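Transaminase (Bacillus megaterium, PDB 5G09) probably catalyses the pyridoxal-phosphate-dependent transfer of amino groups between amines and carbonyl compounds, as a class-III aminotransferase. Local coordinates at residues Lys114-Ser119 / Thr330-Pro335; Gln240-Ala245 / Gly434-Asn439; Val264-Asp269 / Val289-Ile294. All coordinates share one frame; numbering follows the deposited sequence.

Interaction 1 (Lys114-Ser119 / Thr330-Pro335); sequences KVRFVS and TYAGHP. With 6DF ([6-methyl-5-oxidanyl-4-[(~{E})-[(1~{R})-1-phenylethyl]iminomethyl]pyridin-3-yl]methyl dihydrogen phosphate), chain M.
The turn that sets Ala332 against Phe117 and Val118 forms part of the cofactor phosphate site of the neighbouring subunit. Just ahead of it, Thr330 grips phosphate oxygen O2P of the 6DF adduct twice, through its backbone N at 2.8 Å and its OG1 at 2.7 Å. Gly121 and Ser122 of the second subunit bind the same adduct, so the site is composite. Tyr331 to His334 make a type II beta turn, closed by His334 N to Tyr331 O (2.9 Å), with Gly333 at the position of positive phi. No direct hydrogen bond joins the two segments; packing and water do. The Ala332 methyl presses on the carbonyl of Phe117, CB to O 3.1 Å, and also meets Val118 CG1. Arg116 comes in from the same strand: CG anti to the backbone N (chi1 167°) and a bend at chi2 bring NH2 to 3.8 Å from Ala332 CB, while NH1 forms a salt bridge with Asp87. One water accepts from Gly333 N and donates to Val118 O (2.7 Å), satisfying both buried backbone groups. Ser119 OG, 3.5 Å from Tyr331 CB, is bonded to a second water. His334, at the N-cap, caps helix 335-350, ND1 bonding to Val336 N. Strand 112-118 lies at one border of the seven-stranded sheet within this chain, antiparallel to strand 308-313; Phe117 turns its ring onto Ala97 and Ala98 of helix 92-105, and Val118 packs on Ala124 and Thr127 of helix 121-136.

Interaction 2 (Gln240-Ala245 / Gly434-Asn439); sequences QGAGSA and GGVMPN. With 6DF ([6-methyl-5-oxidanyl-4-[(~{E})-[(1~{R})-1-phenylethyl]iminomethyl]pyridin-3-yl]methyl dihydrogen phosphate), chain R.
Ala242 and Val436, which touch each other, both reach the phenyl ring of the 6DF adduct: Ala242 CB lies over one face, 3.6 Å from C12, and Val436 CG1 approaches the same carbon C12 at 3.8 Å. The second flat group is the Ala242 carbonyl. Ser244 OG donates to Ala242 O at 2.9 Å from well above the carbonyl plane (65° out of it), and alkyl groups close round the same oxygen, Val436 CG2 at 3.2 Å and Met437 CG at 3.4 Å. Both segments are loops that line the substrate end of the pocket; Gly241 to Ser244 form a type I beta turn, whose Gly241 O is bound by Arg442. Bends at chi2 and chi3 fold Met437 back, its CE also facing Ala242 O. The OG of Ser244 (anti to its own carbonyl carbon, chi1 -60°) is placed so that it also accepts from a water, at 2.7 Å, which in turn accepts from Met437 N at 2.8 Å. Replacing Ser244 by alanine would probably cost Ala242 O its hydroxyl donor and leave the bridging water without this acceptor. Arg406 binds the carbonyl oxygens of Gly243 and Ser244, in the second half of the turn.

Interaction 3 (Val264-Asp269 / Val289-Ile294); sequences VLWIND and VQPDII. With 6DF ([6-methyl-5-oxidanyl-4-[(~{E})-[(1~{R})-1-phenylethyl]iminomethyl]pyridin-3-yl]methyl dihydrogen phosphate), chain R.
Ile267 and Ile293 pair in register on two adjacent parallel strands, 265-269 and 293-296, of the seven-stranded sheet at the heart of the large domain of fold-type I aminotransferases. Asn268 N donates to Ile293 O at 3.0 Å, nearly straight on to the carbonyl, and the CG2 branches of Ile267 and Ile293 meet on one face of the sheet. Ahead of the paired residues the incoming segment is fixed to Trp266. Trp266 O accepts two donors, Asp292 N at 2.9 Å in the carbonyl plane and Ile293 N at 3.3 Å from a tilted position. On the same edge of the strand, Trp266 N donates to Asp292 OD2 at 2.7 Å (161° at the hydrogen), and OD2 receives it on its anti lone pair, away from the other oxygen. A chi1 of -60°, with CG anti to its own carbonyl carbon, brings the Asp292 carboxylate back to that N-H, and Leu265 CD2 packs on Asp292 CG at 3.7 Å. Pro291 lies over one face of the Trp266 indole, its CB making a CH-pi contact 4.1 Å from the centroid of the six-membered ring and 20° off its normal. Val289 CG2 touches CZ3 of Trp266 at 3.6 Å, the side chains crossing at about a right angle. The ring NH of Trp266 is bound by Thr236 on the next strand, and helix 251-262 packs against the indole. At the end of the strand, Asp269 OD2 stands 2.8 Å from pyridine N1 of 6DF and is also bonded by His149. The buried Asp292 carboxylate is shared between Trp266 N and a salt bridge to Arg256, which would be likely to hold it ionised.

Interactions 2 and 3 meet the same 6DF molecule at opposite ends: the loops of interaction 2 touch its phenyl ring, and the strand of interaction 3 ends at its pyridine nitrogen. Their centres are about 23 Å apart, and their nearest atoms about 8 Å. Interaction 1 serves the other active site, since its Thr330 reaches the 6DF bound by the second subunit; in return, Thr330 of the second subunit binds the adduct that interactions 2 and 3 touch. Interactions 1 and 3 reach the same sheet, with nearest atoms about 7 Å apart, whereas those of interactions 1 and 2 are about 18 Å apart. Interaction 3 is nested in sequence within both others.

Interaction 1 (Lys114-Ser119 / Thr330-Pro335)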
loop_
_atom_site.group_PDB
_atom_site.type_symbol
_atom_site.label_atom_id
_atom_site.label_comp_id
_atom_site.label_asym_id
_atom_site.label_seq_id
_atom_site.Cartn_x
_atom_site.Cartn_y
_atom_site.Cartn_z
ATOM N N LYS D 114 -22.312 -22.328 -3.992
ATOM C CA LYS D 114 -21.257 -23.313 -3.835
ATOM C C LYS D 114 -20.374 -23.011 -2.598
ATOM O O LYS D 114 -20.247 -21.857 -2.177
ATOM C CB LYS D 114 -20.366 -23.362 -5.094
ATOM C CG LYS D 114 -20.912 -24.128 -6.311
ATOM C CD LYS D 114 -19.821 -24.209 -7.381
ATOM C CE LYS D 114 -20.126 -25.217 -8.482
ATOM N NZ LYS D 114 -18.866 -25.608 -9.174
ATOM N N VAL D 115 -19.730 -24.059 -2.075
ATOM C CA VAL D 115 -18.846 -23.969 -0.902
ATOM C C VAL D 115 -17.416 -24.269 -1.309
ATOM O O VAL D 115 -17.178 -25.123 -2.161
ATOM C CB VAL D 115 -19.281 -24.995 0.179
ATOM C CG1 VAL D 115 -18.278 -25.073 1.328
ATOM C CG2 VAL D 115 -20.633 -24.623 0.730
ATOM N N ARG D 116 -16.455 -23.544 -0.728
ATOM C CA ARG D 116 -15.058 -23.959 -0.742
ATOM C C ARG D 116 -14.692 -24.249 0.715
ATOM O O ARG D 116 -14.926 -23.409 1.602
ATOM C CB ARG D 116 -14.133 -22.864 -1.348
ATOM C CG ARG D 116 -12.647 -23.111 -1.106
ATOM C CD ARG D 116 -11.784 -22.650 -2.290
ATOM N NE ARG D 116 -10.364 -22.784 -1.966
ATOM C CZ ARG D 116 -9.621 -23.879 -2.181
ATOM N NH1 ARG D 116 -10.156 -24.971 -2.762
ATOM N NH2 ARG D 116 -8.337 -23.889 -1.807
ATOM N N PHE D 117 -14.135 -25.428 0.970
ATOM C CA PHE D 117 -13.687 -25.758 2.317
ATOM C C PHE D 117 -12.231 -25.410 2.461
ATOM O O PHE D 117 -11.472 -25.647 1.542
ATOM C CB PHE D 117 -13.875 -27.250 2.637
ATOM C CG PHE D 117 -15.314 -27.625 2.842
ATOM C CD1 PHE D 117 -15.967 -27.302 4.032
ATOM C CD2 PHE D 117 -16.027 -28.299 1.818
ATOM C CE1 PHE D 117 -17.305 -27.638 4.212
ATOM C CE2 PHE D 117 -17.367 -28.651 2.005
ATOM C CZ PHE D 117 -18.004 -28.316 3.194
ATOM N N VAL D 118 -11.872 -24.842 3.617
ATOM C CA VAL D 118 -10.490 -24.580 3.982
ATOM C C VAL D 118 -10.293 -25.102 5.423
ATOM O O VAL D 118 -11.092 -25.922 5.890
ATOM C CB VAL D 118 -10.124 -23.066 3.840
ATOM C CG1 VAL D 118 -10.028 -22.680 2.371
ATOM C CG2 VAL D 118 -11.128 -22.170 4.581
ATOM N N SER D 119 -9.250 -24.661 6.127
ATOM C CA SER D 119 -8.933 -25.253 7.456
ATOM C C SER D 119 -9.242 -24.390 8.668
ATOM O O SER D 119 -9.373 -24.920 9.789
ATOM C CB SER D 119 -7.489 -25.775 7.540
ATOM O OG SER D 119 -7.278 -26.788 6.548
ATOM N N THR D 330 -3.076 -26.679 0.742
ATOM C CA THR D 330 -2.803 -28.124 0.911
ATOM C C THR D 330 -3.972 -28.877 1.598
ATOM O O THR D 330 -4.541 -29.828 1.024
ATOM C CB THR D 330 -1.481 -28.375 1.672
ATOM O OG1 THR D 330 -0.382 -27.784 0.956
ATOM C CG2 THR D 330 -1.195 -29.885 1.847
ATOM N N TYR D 331 -4.379 -28.410 2.777
ATOM C CA TYR D 331 -5.358 -29.144 3.578
ATOM C C TYR D 331 -6.803 -28.821 3.308
ATOM O O TYR D 331 -7.679 -29.410 3.945
ATOM C CB TYR D 331 -5.047 -28.970 5.063
ATOM C CG TYR D 331 -3.706 -29.557 5.411
ATOM C CD1 TYR D 331 -3.309 -30.789 4.866
ATOM C CD2 TYR D 331 -2.832 -28.902 6.271
ATOM C CE1 TYR D 331 -2.092 -31.333 5.176
ATOM C CE2 TYR D 331 -1.609 -29.450 6.590
ATOM C CZ TYR D 331 -1.249 -30.667 6.049
ATOM O OH TYR D 331 -0.036 -31.218 6.363
ATOM N N ALA D 332 -7.062 -27.908 2.366
ATOM C CA ALA D 332 -8.449 -27.526 2.042
ATOM C C ALA D 332 -9.231 -28.781 1.603
ATOM O O ALA D 332 -8.785 -29.517 0.689
ATOM C CB ALA D 332 -8.480 -26.445 0.966
ATOM N N GLY D 333 -10.341 -29.039 2.301
ATOM C CA GLY D 333 -11.176 -30.216 2.032
ATOM C C GLY D 333 -10.670 -31.546 2.604
ATOM O O GLY D 333 -11.194 -32.609 2.245
ATOM N N HIS D 334 -9.677 -31.490 3.493
ATOM C CA HIS D 334 -9.109 -32.675 4.166
ATOM C C HIS D 334 -10.234 -33.677 4.512
ATOM O O HIS D 334 -11.191 -33.311 5.210
ATOM C CB HIS D 334 -8.338 -32.254 5.448
ATOM C CG HIS D 334 -7.480 -33.348 6.024
ATOM N ND1 HIS D 334 -8.007 -34.479 6.621
ATOM C CD2 HIS D 334 -6.132 -33.494 6.075
ATOM C CE1 HIS D 334 -7.022 -35.273 7.007
ATOM N NE2 HIS D 334 -5.873 -34.702 6.684
ATOM N N PRO D 335 -10.133 -34.923 3.999
ATOM C CA PRO D 335 -11.275 -35.835 4.081
ATOM C C PRO D 335 -11.664 -36.196 5.515
ATOM O O PRO D 335 -12.856 -36.365 5.783
ATOM C CB PRO D 335 -10.813 -37.059 3.293
ATOM C CG PRO D 335 -9.311 -36.979 3.248
ATOM C CD PRO D 335 -9.006 -35.500 3.244
HETATM N N1 6DF M . 5.390 -23.013 1.661
HETATM C C2 6DF M . 5.744 -23.904 0.693
HETATM N N2 6DF M . 2.439 -25.399 -1.536
HETATM C C3 6DF M . 4.759 -24.625 0.058
HETATM C C4 6DF M . 3.425 -24.454 0.437
HETATM C C5 6DF M . 3.102 -23.517 1.442
HETATM C C6 6DF M . 4.117 -22.805 2.063
HETATM C C7 6DF M . 1.467 -25.977 -2.495
HETATM C C8 6DF M . 0.323 -26.795 -1.904
HETATM C C9 6DF M . 2.091 -26.650 -3.667
HETATM C C10 6DF M . 3.182 -27.516 -3.503
HETATM C C11 6DF M . 3.739 -28.141 -4.622
HETATM C C12 6DF M . 3.195 -27.903 -5.890
HETATM C C13 6DF M . 2.099 -27.043 -6.038
HETATM O O2P 6DF M . -0.838 -25.206 1.442
HETATM P P 6DF M . -0.362 -24.693 2.791
HETATM O O3P 6DF M . -1.092 -23.412 3.206
HETATM O O1P 6DF M . -0.525 -25.722 3.885
HETATM O O4P 6DF M . 1.227 -24.396 2.627
HETATM C "C5'" 6DF M . 1.673 -23.264 1.868
HETATM C "C2'" 6DF M . 7.201 -24.106 0.322
HETATM O O3 6DF M . 5.104 -25.494 -0.932
HETATM C "C4'" 6DF M . 2.329 -25.183 -0.281
HETATM C C14 6DF M . 1.543 -26.422 -4.930
HETATM O O HOH W 1 -10.992 -28.390 4.929
HETATM O O HOH W 2 -9.217 -28.951 7.033
#

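Interaction 2 (Gln240-Ala245 / Gly434-Asn439)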
loop_
_atom_site.group_PDB
_atom_site.type_symbol
_atom_site.label_atom_id
_atom_site.label_comp_id
_atom_site.label_asym_id
_atom_site.label_seq_id
_atom_site.Cartn_x
_atom_site.Cartn_y
_atom_site.Cartn_z
ATOM N N GLN D 240 -20.938 -8.537 16.883
ATOM C CA GLN D 240 -19.465 -8.540 16.954
ATOM C C GLN D 240 -19.012 -9.501 18.047
ATOM O O GLN D 240 -19.456 -9.397 19.200
ATOM C CB GLN D 240 -18.924 -7.130 17.181
ATOM C CG GLN D 240 -19.058 -6.282 15.928
ATOM C CD GLN D 240 -18.746 -4.824 16.184
ATOM O OE1 GLN D 240 -19.344 -4.202 17.064
ATOM N NE2 GLN D 240 -17.798 -4.269 15.425
ATOM N N GLY D 241 -18.156 -10.449 17.676
ATOM C CA GLY D 241 -17.789 -11.549 18.571
ATOM C C GLY D 241 -16.796 -11.074 19.623
ATOM O O GLY D 241 -17.168 -10.757 20.777
ATOM N N ALA D 242 -15.529 -11.008 19.220
ATOM C CA ALA D 242 -14.488 -10.546 20.108
ATOM C C ALA D 242 -14.764 -9.093 20.531
ATOM O O ALA D 242 -14.521 -8.716 21.681
ATOM C CB ALA D 242 -13.134 -10.660 19.399
ATOM N N GLY D 243 -15.244 -8.281 19.586
ATOM C CA GLY D 243 -15.577 -6.879 19.836
ATOM C C GLY D 243 -16.742 -6.709 20.805
ATOM O O GLY D 243 -16.949 -5.625 21.341
ATOM N N SER D 244 -17.525 -7.766 20.994
ATOM C CA SER D 244 -18.482 -7.822 22.112
ATOM C C SER D 244 -19.625 -6.784 22.050
ATOM O O SER D 244 -19.782 -5.951 22.967
ATOM C CB SER D 244 -17.698 -7.721 23.427
ATOM O OG SER D 244 -16.786 -8.810 23.511
ATOM N N ALA D 245 -20.408 -6.833 20.973
ATOM C CA ALA D 245 -21.459 -5.815 20.715
ATOM C C ALA D 245 -22.650 -6.386 19.937
ATOM O O ALA D 245 -22.478 -7.260 19.088
ATOM C CB ALA D 245 -20.853 -4.611 19.982
ATOM N N GLY D 434 -16.478 -14.695 31.935
ATOM C CA GLY D 434 -15.802 -13.410 31.846
ATOM C C GLY D 434 -16.022 -12.780 30.500
ATOM O O GLY D 434 -17.122 -12.809 29.995
ATOM N N GLY D 435 -14.971 -12.183 29.927
ATOM C CA GLY D 435 -15.074 -11.637 28.578
ATOM C C GLY D 435 -13.692 -11.283 28.030
ATOM O O GLY D 435 -12.683 -11.483 28.726
ATOM N N VAL D 436 -13.641 -10.764 26.794
ATOM C CA VAL D 436 -12.369 -10.353 26.179
ATOM C C VAL D 436 -12.187 -8.820 26.163
ATOM O O VAL D 436 -11.051 -8.305 26.142
ATOM C CB VAL D 436 -12.171 -10.986 24.779
ATOM C CG1 VAL D 436 -12.002 -12.499 24.905
ATOM C CG2 VAL D 436 -13.332 -10.674 23.851
ATOM N N MET D 437 -13.307 -8.101 26.180
ATOM C CA MET D 437 -13.276 -6.655 26.311
ATOM C C MET D 437 -13.299 -6.307 27.813
ATOM O O MET D 437 -13.812 -7.097 28.618
ATOM C CB MET D 437 -14.425 -6.016 25.531
ATOM C CG MET D 437 -14.332 -6.266 24.023
ATOM S SD MET D 437 -12.891 -5.493 23.246
ATOM C CE MET D 437 -11.788 -6.898 23.048
ATOM N N PRO D 438 -12.688 -5.167 28.202
ATOM C CA PRO D 438 -12.522 -4.848 29.636
ATOM C C PRO D 438 -13.837 -4.569 30.392
ATOM O O PRO D 438 -13.921 -4.871 31.594
ATOM C CB PRO D 438 -11.637 -3.593 29.614
ATOM C CG PRO D 438 -11.835 -2.996 28.251
ATOM C CD PRO D 438 -12.000 -4.177 27.343
ATOM N N ASN D 439 -14.832 -3.997 29.704
ATOM C CA ASN D 439 -16.099 -3.636 30.353
ATOM C C ASN D 439 -17.308 -4.508 29.939
ATOM O O ASN D 439 -18.453 -4.164 30.238
ATOM C CB ASN D 439 -16.434 -2.162 30.096
ATOM C CG ASN D 439 -15.280 -1.220 30.411
ATOM O OD1 ASN D 439 -14.768 -1.192 31.528
ATOM N ND2 ASN D 439 -14.876 -0.417 29.418
HETATM N N1 6DF R . -14.200 -14.379 12.132
HETATM C C2 6DF R . -14.733 -14.209 13.342
HETATM N N2 6DF R . -11.972 -15.169 16.509
HETATM C C3 6DF R . -14.057 -14.712 14.452
HETATM C C4 6DF R . -12.854 -15.403 14.299
HETATM C C5 6DF R . -12.348 -15.550 13.002
HETATM C C6 6DF R . -13.047 -15.030 11.946
HETATM C C7 6DF R . -11.171 -15.345 17.754
HETATM C C8 6DF R . -10.569 -16.740 17.932
HETATM C C9 6DF R . -11.799 -14.776 19.003
HETATM C C10 6DF R . -13.152 -14.984 19.297
HETATM C C11 6DF R . -13.685 -14.433 20.469
HETATM C C12 6DF R . -12.866 -13.712 21.357
HETATM C C13 6DF R . -11.510 -13.515 21.076
HETATM O O2P 6DF R . -9.313 -18.205 14.478
HETATM P P 6DF R . -9.852 -18.544 13.096
HETATM O O3P 6DF R . -8.768 -18.212 12.061
HETATM O O1P 6DF R . -10.260 -19.992 12.980
HETATM O O4P 6DF R . -11.174 -17.665 12.852
HETATM C "C5'" 6DF R . -11.052 -16.245 12.675
HETATM C "C2'" 6DF R . -16.047 -13.457 13.411
HETATM O O3 6DF R . -14.575 -14.499 15.683
HETATM C "C4'" 6DF R . -12.047 -15.908 15.452
HETATM C C14 6DF R . -10.989 -14.051 19.897
HETATM O O HOH W 3 -15.853 -9.289 25.986
#

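Interaction 3 (Val264-Asp269 / Val289-Ile294)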
loop_
_atom_site.group_PDB
_atom_site.type_symbol
_atom_site.label_atom_id
_atom_site.label_comp_id
_atom_site.label_asym_id
_atom_site.label_seq_id
_atom_site.Cartn_x
_atom_site.Cartn_y
_atom_site.Cartn_z
ATOM N N VAL D 264 -22.994 -3.220 -4.374
ATOM C CA VAL D 264 -21.831 -3.694 -3.609
ATOM C C VAL D 264 -22.239 -5.007 -2.927
ATOM O O VAL D 264 -23.390 -5.139 -2.531
ATOM C CB VAL D 264 -21.438 -2.601 -2.595
ATOM C CG1 VAL D 264 -20.594 -3.149 -1.446
ATOM C CG2 VAL D 264 -20.721 -1.450 -3.322
ATOM N N LEU D 265 -21.319 -5.969 -2.820
ATOM C CA LEU D 265 -21.588 -7.232 -2.131
ATOM C C LEU D 265 -21.665 -7.104 -0.618
ATOM O O LEU D 265 -21.078 -6.183 -0.016
ATOM C CB LEU D 265 -20.557 -8.317 -2.500
ATOM C CG LEU D 265 -20.442 -8.746 -3.966
ATOM C CD1 LEU D 265 -19.288 -9.731 -4.160
ATOM C CD2 LEU D 265 -21.747 -9.358 -4.499
ATOM N N TRP D 266 -22.419 -8.030 -0.006
ATOM C CA TRP D 266 -22.458 -8.124 1.421
ATOM C C TRP D 266 -21.894 -9.486 1.842
ATOM O O TRP D 266 -22.430 -10.544 1.475
ATOM C CB TRP D 266 -23.877 -7.892 1.951
ATOM C CG TRP D 266 -24.000 -8.150 3.427
ATOM C CD1 TRP D 266 -23.068 -7.854 4.413
ATOM C CD2 TRP D 266 -25.124 -8.728 4.106
ATOM N NE1 TRP D 266 -23.548 -8.245 5.650
ATOM C CE2 TRP D 266 -24.805 -8.779 5.489
ATOM C CE3 TRP D 266 -26.373 -9.226 3.679
ATOM C CZ2 TRP D 266 -25.696 -9.324 6.453
ATOM C CZ3 TRP D 266 -27.258 -9.769 4.654
ATOM C CH2 TRP D 266 -26.906 -9.802 6.005
ATOM N N ILE D 267 -20.770 -9.445 2.559
ATOM C CA ILE D 267 -20.188 -10.643 3.184
ATOM C C ILE D 267 -20.586 -10.587 4.620
ATOM O O ILE D 267 -20.282 -9.619 5.298
ATOM C CB ILE D 267 -18.632 -10.642 3.138
ATOM C CG1 ILE D 267 -18.142 -10.459 1.701
ATOM C CG2 ILE D 267 -18.072 -11.960 3.748
ATOM C CD1 ILE D 267 -16.647 -10.194 1.576
ATOM N N ASN D 268 -21.313 -11.598 5.092
ATOM C CA ASN D 268 -21.497 -11.714 6.511
ATOM C C ASN D 268 -20.652 -12.855 7.056
ATOM O O ASN D 268 -20.716 -13.956 6.568
ATOM C CB ASN D 268 -22.953 -11.887 6.938
ATOM C CG ASN D 268 -23.084 -11.757 8.441
ATOM O OD1 ASN D 268 -22.719 -10.727 8.991
ATOM N ND2 ASN D 268 -23.514 -12.817 9.119
ATOM N N ASP D 269 -19.824 -12.534 8.040
ATOM C CA ASP D 269 -18.866 -13.437 8.613
ATOM C C ASP D 269 -19.619 -14.197 9.683
ATOM O O ASP D 269 -19.938 -13.643 10.730
ATOM C CB ASP D 269 -17.715 -12.615 9.239
ATOM C CG ASP D 269 -16.578 -13.488 9.797
ATOM O OD1 ASP D 269 -16.775 -14.700 9.950
ATOM O OD2 ASP D 269 -15.475 -12.932 10.112
ATOM N N VAL D 289 -32.932 -11.133 5.926
ATOM C CA VAL D 289 -32.155 -10.793 4.728
ATOM C C VAL D 289 -31.197 -11.934 4.410
ATOM O O VAL D 289 -30.958 -12.789 5.255
ATOM C CB VAL D 289 -31.399 -9.455 4.899
ATOM C CG1 VAL D 289 -32.378 -8.299 5.007
ATOM C CG2 VAL D 289 -30.492 -9.486 6.116
ATOM N N GLN D 290 -30.708 -11.981 3.173
ATOM C CA GLN D 290 -29.779 -13.000 2.708
ATOM C C GLN D 290 -28.489 -12.333 2.199
ATOM O O GLN D 290 -28.545 -11.379 1.433
ATOM C CB GLN D 290 -30.427 -13.872 1.620
ATOM C CG GLN D 290 -31.895 -14.240 1.911
ATOM C CD GLN D 290 -32.406 -15.480 1.186
ATOM O OE1 GLN D 290 -32.113 -15.717 0.011
ATOM N NE2 GLN D 290 -33.215 -16.265 1.885
ATOM N N PRO D 291 -27.321 -12.811 2.663
ATOM C CA PRO D 291 -26.019 -12.234 2.222
ATOM C C PRO D 291 -25.629 -12.738 0.843
ATOM O O PRO D 291 -26.280 -13.651 0.306
ATOM C CB PRO D 291 -25.025 -12.777 3.260
ATOM C CG PRO D 291 -25.666 -14.038 3.747
ATOM C CD PRO D 291 -27.149 -13.816 3.730
ATOM N N ASP D 292 -24.560 -12.176 0.286
ATOM C CA ASP D 292 -23.960 -12.681 -0.957
ATOM C C ASP D 292 -22.964 -13.805 -0.688
ATOM O O ASP D 292 -22.852 -14.744 -1.473
ATOM C CB ASP D 292 -23.292 -11.517 -1.718
ATOM C CG ASP D 292 -24.292 -10.454 -2.066
ATOM O OD1 ASP D 292 -25.196 -10.789 -2.848
ATOM O OD2 ASP D 292 -24.256 -9.332 -1.519
ATOM N N ILE D 293 -22.215 -13.658 0.409
ATOM C CA ILE D 293 -21.194 -14.630 0.833
ATOM C C ILE D 293 -21.226 -14.735 2.350
ATOM O O ILE D 293 -21.408 -13.730 3.040
ATOM C CB ILE D 293 -19.764 -14.162 0.424
ATOM C CG1 ILE D 293 -19.627 -14.011 -1.097
ATOM C CG2 ILE D 293 -18.690 -15.114 0.992
ATOM C CD1 ILE D 293 -18.324 -13.318 -1.526
ATOM N N ILE D 294 -21.073 -15.945 2.882
ATOM C CA ILE D 294 -20.770 -16.083 4.298
ATOM C C ILE D 294 -19.496 -16.859 4.507
ATOM O O ILE D 294 -19.129 -17.679 3.678
ATOM C CB ILE D 294 -21.923 -16.729 5.145
ATOM C CG1 ILE D 294 -22.208 -18.180 4.712
ATOM C CG2 ILE D 294 -23.166 -15.850 5.096
ATOM C CD1 ILE D 294 -23.026 -18.947 5.747
HETATM N N1 6DF R . -14.200 -14.379 12.132
HETATM C C2 6DF R . -14.733 -14.209 13.342
HETATM N N2 6DF R . -11.972 -15.169 16.509
HETATM C C3 6DF R . -14.057 -14.712 14.452
HETATM C C4 6DF R . -12.854 -15.403 14.299
HETATM C C5 6DF R . -12.348 -15.550 13.002
HETATM C C6 6DF R . -13.047 -15.030 11.946
HETATM C C7 6DF R . -11.171 -15.345 17.754
HETATM C C8 6DF R . -10.569 -16.740 17.932
HETATM C C9 6DF R . -11.799 -14.776 19.003
HETATM C C10 6DF R . -13.152 -14.984 19.297
HETATM C C11 6DF R . -13.685 -14.433 20.469
HETATM C C12 6DF R . -12.866 -13.712 21.357
HETATM C C13 6DF R . -11.510 -13.515 21.076
HETATM O O2P 6DF R . -9.313 -18.205 14.478
HETATM P P 6DF R . -9.852 -18.544 13.096
HETATM O O3P 6DF R . -8.768 -18.212 12.061
HETATM O O1P 6DF R . -10.260 -19.992 12.980
HETATM O O4P 6DF R . -11.174 -17.665 12.852
HETATM C "C5'" 6DF R . -11.052 -16.245 12.675
HETATM C "C2'" 6DF R . -16.047 -13.457 13.411
HETATM O O3 6DF R . -14.575 -14.499 15.683
HETATM C "C4'" 6DF R . -12.047 -15.908 15.452
HETATM C C14 6DF R . -10.989 -14.051 19.897
#